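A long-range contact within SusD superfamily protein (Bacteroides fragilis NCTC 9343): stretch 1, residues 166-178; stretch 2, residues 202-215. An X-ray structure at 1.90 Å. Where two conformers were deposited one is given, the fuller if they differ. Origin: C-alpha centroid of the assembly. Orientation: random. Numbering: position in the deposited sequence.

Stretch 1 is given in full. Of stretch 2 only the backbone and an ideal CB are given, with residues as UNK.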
ATOM      1  N   VAL A 166     -11.024  17.380   7.785  1.00 13.57           N
ATOM      2  CA  VAL A 166      -9.824  16.847   7.074  1.00 15.55           C
ATOM      3  C   VAL A 166     -10.226  16.321   5.683  1.00 13.81           C
ATOM      4  O   VAL A 166      -9.545  16.592   4.668  1.00 13.74           O
ATOM      5  CB  VAL A 166      -9.107  15.766   7.895  1.00 12.80           C
ATOM      6  CG1 VAL A 166      -7.989  15.108   7.114  1.00 10.28           C
ATOM      7  CG2 VAL A 166      -8.556  16.384   9.227  1.00  9.75           C
HETATM    8  N   MSE A 167     -11.333  15.574   5.627  1.00 14.58           N
HETATM    9  CA  MSE A 167     -11.789  14.995   4.348  1.00 14.27           C
HETATM   10  C   MSE A 167     -12.304  16.076   3.403  1.00 15.07           C
HETATM   11  O   MSE A 167     -12.162  15.978   2.189  1.00 13.73           O
HETATM   12  CB  MSE A 167     -12.909  13.982   4.566  1.00 11.90           C
HETATM   13  CG  MSE A 167     -13.290  13.213   3.294  1.00 14.21           C
HETATM   14 SE   MSE A 167     -11.845  12.405   2.279  0.75  6.54          SE
HETATM   15  CE  MSE A 167     -11.366  10.945   3.428  1.00  9.13           C
ATOM     16  N   THR A 168     -12.926  17.101   3.947  1.00 13.09           N
ATOM     17  CA  THR A 168     -13.323  18.236   3.096  1.00 13.31           C
ATOM     18  C   THR A 168     -12.092  18.790   2.366  1.00 11.81           C
ATOM     19  O   THR A 168     -12.154  19.059   1.162  1.00 11.52           O
ATOM     20  CB  THR A 168     -14.077  19.290   3.911  1.00 16.62           C
ATOM     21  OG1 THR A 168     -15.297  18.680   4.335  1.00 17.93           O
ATOM     22  CG2 THR A 168     -14.376  20.546   3.100  1.00 15.97           C
ATOM     23  N   GLN A 169     -10.967  18.888   3.071  1.00 11.98           N
ATOM     24  CA  GLN A 169      -9.762  19.429   2.520  1.00 13.64           C
ATOM     25  C   GLN A 169      -9.154  18.488   1.510  1.00 11.86           C
ATOM     26  O   GLN A 169      -8.670  18.925   0.453  1.00 13.18           O
ATOM     27  CB  GLN A 169      -8.719  19.664   3.604  1.00 14.66           C
ATOM     28  CG  GLN A 169      -7.423  20.309   3.059  1.00 11.49           C
ATOM     29  CD  GLN A 169      -7.656  21.673   2.441  1.00 21.69           C
ATOM     30  OE1 GLN A 169      -8.459  22.456   2.937  1.00 21.59           O
ATOM     31  NE2 GLN A 169      -6.940  21.967   1.353  1.00 19.33           N
ATOM     32  N   ILE A 170      -9.134  17.202   1.873  1.00 11.44           N
ATOM     33  CA  ILE A 170      -8.630  16.186   0.963  1.00 12.97           C
ATOM     34  C   ILE A 170      -9.382  16.296  -0.377  1.00 11.88           C
ATOM     35  O   ILE A 170      -8.795  16.325  -1.443  1.00 14.93           O
ATOM     36  CB  ILE A 170      -8.782  14.786   1.546  1.00 10.64           C
ATOM     37  CG1 ILE A 170      -7.771  14.537   2.671  1.00 15.56           C
ATOM     38  CG2 ILE A 170      -8.578  13.771   0.488  1.00 10.36           C
ATOM     39  CD1 ILE A 170      -8.057  13.219   3.461  1.00 11.84           C
ATOM     40  N   LYS A 171     -10.697  16.328  -0.320  1.00 14.40           N
ATOM     41  CA  LYS A 171     -11.489  16.345  -1.549  1.00 13.64           C
ATOM     42  C   LYS A 171     -11.331  17.686  -2.311  1.00 14.47           C
ATOM     43  O   LYS A 171     -11.265  17.705  -3.542  1.00 14.78           O
ATOM     44  CB  LYS A 171     -12.955  16.024  -1.224  1.00 14.24           C
ATOM     45  CG  LYS A 171     -13.162  14.507  -0.890  1.00 12.88           C
ATOM     46  CD  LYS A 171     -14.575  14.145  -0.447  1.00 14.65           C
ATOM     47  CE  LYS A 171     -14.805  12.642  -0.229  1.00 16.25           C
ATOM     48  NZ  LYS A 171     -16.183  12.358   0.333  1.00 10.16           N
ATOM     49  N   SER A 172     -11.238  18.801  -1.594  1.00 15.05           N
ATOM     50  CA  SER A 172     -10.950  20.074  -2.258  1.00 15.85           C
ATOM     51  C   SER A 172      -9.633  19.996  -3.020  1.00 15.50           C
ATOM     52  O   SER A 172      -9.544  20.389  -4.193  1.00 15.95           O
ATOM     53  CB  SER A 172     -10.898  21.182  -1.227  1.00 16.50           C
ATOM     54  OG  SER A 172     -10.535  22.380  -1.848  1.00 17.30           O
ATOM     55  N   ASP A 173      -8.618  19.412  -2.375  1.00 13.54           N
ATOM     56  CA  ASP A 173      -7.299  19.235  -3.011  1.00 12.57           C
ATOM     57  C   ASP A 173      -7.306  18.310  -4.195  1.00 14.99           C
ATOM     58  O   ASP A 173      -6.603  18.555  -5.167  1.00 13.46           O
ATOM     59  CB  ASP A 173      -6.214  18.815  -1.993  1.00 14.28           C
ATOM     60  CG  ASP A 173      -5.783  19.971  -1.087  1.00 15.98           C
ATOM     61  OD1 ASP A 173      -6.069  21.142  -1.450  1.00 17.53           O
ATOM     62  OD2 ASP A 173      -5.166  19.711  -0.027  1.00 17.67           O
ATOM     63  N   LEU A 174      -8.104  17.249  -4.136  1.00 13.66           N
ATOM     64  CA  LEU A 174      -8.161  16.348  -5.279  1.00 14.03           C
ATOM     65  C   LEU A 174      -8.803  17.072  -6.476  1.00 14.73           C
ATOM     66  O   LEU A 174      -8.340  16.950  -7.613  1.00 13.43           O
ATOM     67  CB  LEU A 174      -8.954  15.105  -4.942  1.00 10.95           C
ATOM     68  CG  LEU A 174      -8.248  14.139  -3.967  1.00 13.32           C
ATOM     69  CD1 LEU A 174      -9.233  13.079  -3.394  1.00 14.18           C
ATOM     70  CD2 LEU A 174      -7.048  13.465  -4.631  1.00 12.25           C
ATOM     71  N   ASN A 175      -9.876  17.803  -6.225  1.00 14.55           N
ATOM     72  CA  ASN A 175     -10.526  18.571  -7.301  1.00 18.41           C
ATOM     73  C   ASN A 175      -9.609  19.633  -7.892  1.00 15.11           C
ATOM     74  O   ASN A 175      -9.614  19.824  -9.078  1.00 12.95           O
ATOM     75  CB  ASN A 175     -11.834  19.235  -6.834  1.00 17.69           C
ATOM     76  CG  ASN A 175     -12.986  18.235  -6.661  1.00 28.68           C
ATOM     77  OD1 ASN A 175     -12.981  17.118  -7.205  1.00 25.18           O
ATOM     78  ND2 ASN A 175     -13.997  18.658  -5.917  1.00 37.77           N
ATOM     79  N   LYS A 176      -8.852  20.333  -7.057  1.00 13.38           N
ATOM     80  CA  LYS A 176      -7.914  21.338  -7.550  1.00 16.31           C
ATOM     81  C   LYS A 176      -6.817  20.651  -8.389  1.00 15.77           C
ATOM     82  O   LYS A 176      -6.441  21.158  -9.425  1.00 17.26           O
ATOM     83  CB  LYS A 176      -7.313  22.109  -6.400  1.00 14.64           C
ATOM     84  CG  LYS A 176      -6.890  23.524  -6.739  1.00 34.37           C
ATOM     85  CD  LYS A 176      -8.027  24.479  -7.000  1.00 39.11           C
ATOM     86  CE  LYS A 176      -7.523  25.948  -6.993  1.00 51.02           C
ATOM     87  NZ  LYS A 176      -8.044  26.754  -8.125  1.00 47.80           N
ATOM     88  N   SER A 177      -6.327  19.495  -7.924  1.00 13.36           N
ATOM     89  CA  SER A 177      -5.357  18.678  -8.689  1.00 12.73           C
ATOM     90  C   SER A 177      -5.904  18.418 -10.086  1.00 11.96           C
ATOM     91  O   SER A 177      -5.205  18.679 -11.049  1.00 15.86           O
ATOM     92  CB  SER A 177      -4.954  17.378  -7.975  1.00  8.51           C
ATOM     93  OG  SER A 177      -4.003  16.570  -8.751  1.00 10.89           O
HETATM   94  N   MSE A 178      -7.132  17.940 -10.202  1.00 13.75           N
HETATM   95  CA  MSE A 178      -7.714  17.662 -11.537  1.00 14.49           C
HETATM   96  C   MSE A 178      -7.866  18.983 -12.325  1.00 15.89           C
HETATM   97  O   MSE A 178      -7.696  19.033 -13.558  1.00 14.69           O
HETATM   98  CB  MSE A 178      -9.059  16.934 -11.435  1.00 13.46           C
HETATM   99  CG  MSE A 178      -9.072  15.646 -10.688  1.00 13.34           C
HETATM  100 SE   MSE A 178      -8.008  14.359 -11.757  0.75  9.41          SE
HETATM  101  CE  MSE A 178      -9.157  14.324 -13.290  1.00 15.31           C
ATOM    102  N   UNK A 202      -2.706   9.321 -11.474  1.00 11.55           N
ATOM    103  CA  UNK A 202      -2.466   9.047 -10.084  1.00 10.54           C
ATOM    104  C   UNK A 202      -3.507   9.742  -9.219  1.00 10.69           C
ATOM    105  O   UNK A 202      -4.023   9.134  -8.243  1.00 10.93           O
ATOM    106  CB  UNK A 202      -1.054   9.484  -9.690  1.00 10.54           C
ATOM    107  N   UNK A 203      -3.823  10.998  -9.562  1.00  9.55           N
ATOM    108  CA  UNK A 203      -4.892  11.710  -8.876  1.00  9.27           C
ATOM    109  C   UNK A 203      -6.238  10.993  -9.046  1.00 11.42           C
ATOM    110  O   UNK A 203      -7.041  10.885  -8.081  1.00 11.15           O
ATOM    111  CB  UNK A 203      -4.987  13.145  -9.399  1.00  9.27           C
ATOM    112  N   UNK A 204      -6.505  10.496 -10.242  1.00 11.63           N
ATOM    113  CA  UNK A 204      -7.756   9.754 -10.475  1.00 11.39           C
ATOM    114  C   UNK A 204      -7.801   8.441  -9.642  1.00 10.33           C
ATOM    115  O   UNK A 204      -8.849   8.088  -9.123  1.00 11.29           O
ATOM    116  CB  UNK A 204      -7.901   9.436 -11.964  1.00 11.39           C
ATOM    117  N   UNK A 205      -6.669   7.735  -9.529  1.00  9.71           N
ATOM    118  CA  UNK A 205      -6.580   6.567  -8.665  1.00 11.40           C
ATOM    119  C   UNK A 205      -6.883   6.915  -7.199  1.00 11.10           C
ATOM    120  O   UNK A 205      -7.674   6.264  -6.534  1.00  8.74           O
ATOM    121  CB  UNK A 205      -5.188   5.942  -8.779  1.00 11.40           C
ATOM    122  N   UNK A 206      -6.199   7.924  -6.709  1.00 12.08           N
ATOM    123  CA  UNK A 206      -6.446   8.442  -5.388  1.00 11.68           C
ATOM    124  C   UNK A 206      -7.904   8.826  -5.221  1.00 10.85           C
ATOM    125  O   UNK A 206      -8.488   8.557  -4.163  1.00 13.40           O
ATOM    126  CB  UNK A 206      -5.540   9.643  -5.109  1.00 11.68           C
ATOM    127  N   UNK A 207      -8.526   9.434  -6.220  1.00 13.09           N
ATOM    128  CA  UNK A 207      -9.950   9.786  -6.057  1.00 10.57           C
ATOM    129  C   UNK A 207     -10.783   8.521  -5.958  1.00 10.75           C
ATOM    130  O   UNK A 207     -11.712   8.442  -5.177  1.00 11.26           O
ATOM    131  CB  UNK A 207     -10.441  10.652  -7.219  1.00 10.57           C
ATOM    132  N   UNK A 208     -10.433   7.500  -6.745  1.00 12.27           N
ATOM    133  CA  UNK A 208     -11.108   6.224  -6.632  1.00 10.68           C
ATOM    134  C   UNK A 208     -10.976   5.645  -5.234  1.00 11.37           C
ATOM    135  O   UNK A 208     -11.941   5.114  -4.693  1.00 12.32           O
ATOM    136  CB  UNK A 208     -10.554   5.240  -7.664  1.00 10.68           C
ATOM    137  N   UNK A 209      -9.786   5.758  -4.646  1.00 10.46           N
ATOM    138  CA  UNK A 209      -9.521   5.178  -3.327  1.00 12.97           C
ATOM    139  C   UNK A 209     -10.263   5.964  -2.234  1.00 12.62           C
ATOM    140  O   UNK A 209     -10.910   5.378  -1.360  1.00 12.37           O
ATOM    141  CB  UNK A 209      -8.018   5.163  -3.043  1.00 12.97           C
ATOM    142  N   UNK A 210     -10.187   7.279  -2.318  1.00 12.00           N
ATOM    143  CA  UNK A 210     -10.801   8.184  -1.331  1.00 11.23           C
ATOM    144  C   UNK A 210     -12.341   8.099  -1.367  1.00 10.59           C
ATOM    145  O   UNK A 210     -12.968   7.852  -0.337  1.00 11.73           O
ATOM    146  CB  UNK A 210     -10.353   9.624  -1.590  1.00 11.23           C
ATOM    147  N   UNK A 211     -12.940   8.222  -2.551  1.00 10.05           N
ATOM    148  CA  UNK A 211     -14.396   8.151  -2.678  1.00 11.24           C
ATOM    149  C   UNK A 211     -15.000   6.748  -2.387  1.00 11.86           C
ATOM    150  O   UNK A 211     -16.076   6.637  -1.778  1.00  9.96           O
ATOM    151  CB  UNK A 211     -14.786   8.584  -4.093  1.00 11.24           C
ATOM    152  N   UNK A 212     -14.310   5.668  -2.732  1.00 11.74           N
ATOM    153  CA  UNK A 212     -14.767   4.385  -2.261  1.00 10.11           C
ATOM    154  C   UNK A 212     -14.758   4.300  -0.735  1.00  9.94           C
ATOM    155  O   UNK A 212     -15.699   3.813  -0.114  1.00 10.12           O
ATOM    156  CB  UNK A 212     -13.900   3.275  -2.858  1.00 10.11           C
ATOM    157  N   UNK A 213     -13.651   4.708  -0.144  1.00 11.04           N
ATOM    158  CA  UNK A 213     -13.520   4.721   1.309  1.00 11.81           C
ATOM    159  C   UNK A 213     -14.670   5.510   1.955  1.00 11.21           C
ATOM    160  O   UNK A 213     -15.368   4.969   2.811  1.00 12.32           O
ATOM    161  CB  UNK A 213     -12.171   5.320   1.713  1.00 11.81           C
ATOM    162  N   UNK A 214     -14.905   6.743   1.518  1.00 10.11           N
ATOM    163  CA  UNK A 214     -15.954   7.548   2.174  1.00 12.44           C
ATOM    164  C   UNK A 214     -17.355   7.015   1.863  1.00 12.09           C
ATOM    165  O   UNK A 214     -18.281   7.263   2.636  1.00 13.81           O
ATOM    166  CB  UNK A 214     -15.851   9.010   1.735  1.00 12.44           C
ATOM    167  N   UNK A 215     -17.502   6.269   0.760  0.60 12.50           N
ATOM    168  CA  UNK A 215     -18.758   5.585   0.480  0.60 12.22           C
ATOM    169  C   UNK A 215     -19.156   4.574   1.579  0.60 13.64           C
ATOM    170  O   UNK A 215     -20.342   4.409   1.867  0.60 13.65           O
ATOM    171  CB  UNK A 215     -18.652   4.867  -0.867  0.60 12.22           C
TER

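Both stretches are helices. They run roughly antiparallel, at 152°, with axes 10.0 Å apart at closest approach.

Position 202 has nothing of stretch 1 within 5.5 Å of its ideal CB. It is Ala202.

Position 203 points toward stretch 1. Its ideal CB lies 3.6 Å from Ser177 OG. A small side chain fits, and a hydroxyl could use the serine; Ser, Thr, Ala or Cys would suit. It is Thr203. OG1 donates a hydrogen bond to Ser177 OG at 2.7 Å, while CG2 lies 3.5 Å from Met178 SE.

Position 204 points away, but its ideal CB is 4.9 Å from Met178 SE. A long, flexible chain could brush that side chain. It is Glu204, whose CG lies 3.8 Å from Met178 CE. Its carboxylate is hydrogen-bonded elsewhere in the structure.

Position 205 is out of reach. It is Cys205.

Position 206 points toward stretch 1, with its ideal CB 4.1 Å from Leu174 CD2. Ala, Val, Leu, Ile or Met would suit. It is Leu206, with CD2 3.6 Å from Leu174 CD2.

Position 207 faces the side of Leu174, near Asn175 and Met178. A long apolar chain, Leu or Met, could span them. It is Met207, a selenomethionine. CG lies 3.9 Å from Leu174 CB, SE 3.5 Å from Met178 CG, and CE 3.6 Å from Asn175 OD1.

Positions 208 and 209 are out of reach. A CB at 208 would lie 3.3 Å from the carbonyl O of Cys205, a crowding that glycine avoids. They are Gly208 and Glu209.

Position 210 points into a hollow lined by Met167, Ile170, Lys171 and Leu174. A compact apolar chain such as Val, Ile or Ala suits it. Val210 is the knob in this hole: CG1 lies 3.6 Å from Met167 SE, and CG2 4.0 Å from Leu174 CD1. Leu174 returns the packing, sitting among Thr203, Leu206, Met207 and Val210.

Position 211 points sideways, so a long side chain is needed to reach the Lys171 stem. Aromatic or long flexible chains suit. It is Tyr211. Lys171 CE lies over one ring face, 3.9 Å from the ring centroid. A water joins Tyr211 OH to Lys171 O.

Position 212 is out of reach; it is Leu212. Position 213 points toward stretch 1 but meets nothing near its CB; it is Trp213, which makes no close contact.

Position 214 points toward stretch 1, with the Lys171 amine, a charge and donor, 3.6 Å (NZ) from its ideal CB. Asp, Asn, Ser or Thr would suit. It is Thr214: OG1 is 3.1 Å from Lys171 NZ, and CG2 3.5 Å from Met167 CE.

Position 215 points away. It is Ser215.

Stretch 2 (202-215) ATECLMGEVYLWTS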
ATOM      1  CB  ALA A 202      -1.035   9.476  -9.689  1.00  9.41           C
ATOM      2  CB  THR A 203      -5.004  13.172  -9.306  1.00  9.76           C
ATOM      3  OG1 THR A 203      -3.879  13.887  -8.789  1.00 14.69           O
ATOM      4  CG2 THR A 203      -6.340  13.837  -8.750  1.00  8.83           C
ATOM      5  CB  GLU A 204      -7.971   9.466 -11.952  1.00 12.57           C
ATOM      6  CG  GLU A 204      -8.281  10.709 -12.758  1.00 13.28           C
ATOM      7  CD  GLU A 204      -9.207  10.460 -13.904  1.00 14.85           C
ATOM      8  OE1 GLU A 204     -10.429  10.565 -13.679  1.00 14.66           O
ATOM      9  OE2 GLU A 204      -8.725  10.124 -14.994  1.00 18.53           O
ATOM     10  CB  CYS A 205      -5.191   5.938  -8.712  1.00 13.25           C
ATOM     11  SG  CYS A 205      -4.920   4.999 -10.246  1.00 11.38           S
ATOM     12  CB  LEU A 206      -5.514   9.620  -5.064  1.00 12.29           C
ATOM     13  CG  LEU A 206      -5.535  10.171  -3.647  1.00 11.99           C
ATOM     14  CD1 LEU A 206      -5.348   9.075  -2.596  1.00  7.37           C
ATOM     15  CD2 LEU A 206      -4.418  11.224  -3.527  1.00 11.07           C
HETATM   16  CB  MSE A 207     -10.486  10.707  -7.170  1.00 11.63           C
HETATM   17  CG  MSE A 207      -9.823  12.046  -7.217  1.00 14.58           C
HETATM   18 SE   MSE A 207     -10.488  13.174  -8.623  0.75 10.86          SE
HETATM   19  CE  MSE A 207     -12.080  13.703  -7.717  1.00 15.09           C
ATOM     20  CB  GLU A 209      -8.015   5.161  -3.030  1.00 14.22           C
ATOM     21  CG  GLU A 209      -7.577   4.198  -1.943  1.00 16.10           C
ATOM     22  CD  GLU A 209      -6.062   4.194  -1.798  1.00 19.95           C
ATOM     23  OE1 GLU A 209      -5.381   5.165  -2.164  1.00 12.68           O
ATOM     24  OE2 GLU A 209      -5.537   3.200  -1.342  1.00 16.33           O
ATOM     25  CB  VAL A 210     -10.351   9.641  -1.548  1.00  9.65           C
ATOM     26  CG1 VAL A 210     -11.257  10.614  -0.750  1.00  9.55           C
ATOM     27  CG2 VAL A 210      -8.847   9.827  -1.173  1.00  9.62           C
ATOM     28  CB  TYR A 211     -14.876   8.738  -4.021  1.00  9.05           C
ATOM     29  CG  TYR A 211     -14.859  10.256  -4.017  1.00  9.14           C
ATOM     30  CD1 TYR A 211     -13.681  10.946  -4.302  1.00 13.73           C
ATOM     31  CD2 TYR A 211     -15.975  10.971  -3.714  1.00 12.66           C
ATOM     32  CE1 TYR A 211     -13.629  12.285  -4.298  1.00 13.17           C
ATOM     33  CE2 TYR A 211     -15.954  12.370  -3.682  1.00 13.95           C
ATOM     34  CZ  TYR A 211     -14.777  13.020  -3.971  1.00 17.39           C
ATOM     35  OH  TYR A 211     -14.710  14.379  -3.945  1.00 16.67           O
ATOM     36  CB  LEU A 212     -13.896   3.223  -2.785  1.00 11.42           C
ATOM     37  CG  LEU A 212     -14.393   1.851  -2.324  1.00 13.40           C
ATOM     38  CD1 LEU A 212     -15.865   1.519  -2.725  1.00  8.27           C
ATOM     39  CD2 LEU A 212     -13.396   0.785  -2.884  1.00 10.71           C
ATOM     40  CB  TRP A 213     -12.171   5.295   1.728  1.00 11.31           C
ATOM     41  CG  TRP A 213     -11.990   5.336   3.172  1.00 12.56           C
ATOM     42  CD1 TRP A 213     -12.613   6.224   4.058  1.00 10.90           C
ATOM     43  CD2 TRP A 213     -11.202   4.447   3.987  1.00 10.54           C
ATOM     44  NE1 TRP A 213     -12.224   5.934   5.346  1.00 14.09           N
ATOM     45  CE2 TRP A 213     -11.370   4.857   5.333  1.00  9.90           C
ATOM     46  CE3 TRP A 213     -10.350   3.354   3.714  1.00 14.68           C
ATOM     47  CZ2 TRP A 213     -10.726   4.218   6.391  1.00 10.26           C
ATOM     48  CZ3 TRP A 213      -9.710   2.738   4.774  1.00 10.00           C
ATOM     49  CH2 TRP A 213      -9.897   3.179   6.092  1.00 15.04           C
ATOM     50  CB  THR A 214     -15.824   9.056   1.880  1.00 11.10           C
ATOM     51  OG1 THR A 214     -15.867   9.269   0.473  1.00 13.38           O
ATOM     52  CG2 THR A 214     -14.459   9.582   2.420  1.00 12.65           C
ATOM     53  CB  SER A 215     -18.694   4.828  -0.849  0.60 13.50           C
ATOM     54  OG  SER A 215     -18.542   5.689  -1.970  0.60 12.25           O
TER
HETATM   55  O   HOH W   1     -12.661  15.741  -4.940  1.00 18.67           O
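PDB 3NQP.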